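Local coordinates for hypothetical protein, similar to alpha-acetolactate decarboxylase (Staphylococcus aureus subsp. aureus, PDB 1XV2), which probably catalyses the decarboxylation of alpha-acetolactate to acetoin, as a zinc-bound member of the acetolactate decarboxylase family, at residues 49-54 with 75-80. Residues are numbered along the deposited sequence; the frame is centred on the assembly and turned at random.
Sequences VIFLDG and PYASIT
F51 meets I79 and A77 on one face of the mixed beta-sheet of the acetolactate decarboxylase fold. Strands 48-52 and 77-80 are second neighbours in this sheet. Strand 37-42 runs antiparallel between them. The two strands therefore point the same way, 6° apart, with axes 8.6 Å from each other. No hydrogen bond joins them directly. F51 bonds through its backbone to G38 of the strand between; A77 bonds to H11 of strand 7-11, on its other side.

The tight part is one CH-pi contact. I79 CD1 sits over one face of the F51 ring, 3.8 Å from its centroid and 18° off the ring normal. The extended I79 side chain, with CG1 anti to the backbone N (chi1 -157°) and chi2 also near 180°, carries CD1 there. The two side chains cross at about a right angle. V49 CG1 lies over the opposite ring face, so the ring is held between two aliphatic groups. Helix 28-32 covers this side: I28 and L32 touch F51, L31 touches A77 and I79.

The loose part is the ring edge, though it too is buried. A77 CB stands near the ring plane, 4.4 Å from F51 CE2. S78 turns its side chain from this contact, and its OG hydrogen-bonds to Q10. S78 O lies near the ring plane at the edge, 4.0 Å from F51 CD2, with no hydrogen bond.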
# COMPACT_ATOMS: atom_id res chain seq x y z
N VAL A 49 8.15 20.08 0.53
CA VAL A 49 6.83 20.62 0.81
C VAL A 49 6.41 20.22 2.22
O VAL A 49 6.56 19.07 2.62
CB VAL A 49 5.77 20.08 -0.18
CG1 VAL A 49 4.39 20.61 0.18
CG2 VAL A 49 6.14 20.48 -1.60
N ILE A 50 5.90 21.18 2.98
CA ILE A 50 5.43 20.91 4.33
C ILE A 50 3.98 21.39 4.42
O ILE A 50 3.70 22.57 4.24
CB ILE A 50 6.24 21.66 5.42
CG1 ILE A 50 7.73 21.35 5.30
CG2 ILE A 50 5.73 21.25 6.80
CD1 ILE A 50 8.45 22.17 4.25
N PHE A 51 3.06 20.46 4.67
CA PHE A 51 1.65 20.82 4.82
C PHE A 51 1.46 21.08 6.30
O PHE A 51 1.55 20.16 7.12
CB PHE A 51 0.75 19.68 4.35
CG PHE A 51 0.78 19.44 2.87
CD1 PHE A 51 0.41 20.44 1.97
CD2 PHE A 51 1.17 18.20 2.36
CE1 PHE A 51 0.43 20.21 0.60
CE2 PHE A 51 1.19 17.96 0.98
CZ PHE A 51 0.82 18.97 0.10
N LEU A 52 1.20 22.33 6.65
CA LEU A 52 1.02 22.71 8.05
C LEU A 52 -0.18 23.62 8.26
O LEU A 52 -0.25 24.71 7.68
CB LEU A 52 2.29 23.40 8.55
CG LEU A 52 2.39 23.68 10.05
CD1 LEU A 52 2.34 22.36 10.82
CD2 LEU A 52 3.69 24.42 10.34
N ASP A 53 -1.12 23.18 9.09
CA ASP A 53 -2.32 23.95 9.38
C ASP A 53 -3.07 24.33 8.10
O ASP A 53 -3.47 25.48 7.93
CB ASP A 53 -1.96 25.22 10.16
CG ASP A 53 -1.37 24.93 11.53
OD1 ASP A 53 -1.99 24.18 12.31
OD2 ASP A 53 -0.29 25.47 11.83
N GLY A 54 -3.24 23.37 7.20
CA GLY A 54 -3.96 23.62 5.97
C GLY A 54 -3.22 24.48 4.95
O GLY A 54 -3.73 24.72 3.86
N PRO A 75 4.90 15.08 -7.47
CA PRO A 75 5.07 13.71 -7.95
C PRO A 75 4.85 12.68 -6.84
O PRO A 75 4.60 11.50 -7.11
CB PRO A 75 6.50 13.70 -8.45
CG PRO A 75 7.18 14.54 -7.41
CD PRO A 75 6.22 15.70 -7.21
N TYR A 76 4.95 13.14 -5.59
CA TYR A 76 4.78 12.30 -4.41
C TYR A 76 4.40 13.13 -3.19
O TYR A 76 5.07 14.09 -2.85
CB TYR A 76 6.07 11.53 -4.11
CG TYR A 76 5.99 10.66 -2.87
CD1 TYR A 76 4.89 9.81 -2.66
CD2 TYR A 76 7.00 10.67 -1.92
CE1 TYR A 76 4.81 9.00 -1.54
CE2 TYR A 76 6.93 9.86 -0.78
CZ TYR A 76 5.83 9.03 -0.60
OH TYR A 76 5.75 8.23 0.52
N ALA A 77 3.31 12.74 -2.53
CA ALA A 77 2.84 13.47 -1.36
C ALA A 77 2.07 12.59 -0.39
O ALA A 77 1.42 11.63 -0.79
CB ALA A 77 1.94 14.62 -1.81
N SER A 78 2.17 12.92 0.90
CA SER A 78 1.46 12.20 1.96
C SER A 78 0.76 13.27 2.78
O SER A 78 1.39 14.25 3.19
CB SER A 78 2.45 11.43 2.84
OG SER A 78 3.17 10.48 2.07
N ILE A 79 -0.53 13.10 3.03
CA ILE A 79 -1.28 14.09 3.79
C ILE A 79 -2.42 13.49 4.61
O ILE A 79 -2.88 12.39 4.34
CB ILE A 79 -1.85 15.17 2.85
CG1 ILE A 79 -2.11 16.46 3.63
CG2 ILE A 79 -3.14 14.67 2.21
CD1 ILE A 79 -2.46 17.65 2.74
N THR A 80 -2.87 14.23 5.62
CA THR A 80 -3.96 13.75 6.46
C THR A 80 -4.68 14.88 7.17
O THR A 80 -4.15 15.98 7.32
CB THR A 80 -3.43 12.79 7.54
OG1 THR A 80 -4.53 12.21 8.25
CG2 THR A 80 -2.54 13.54 8.53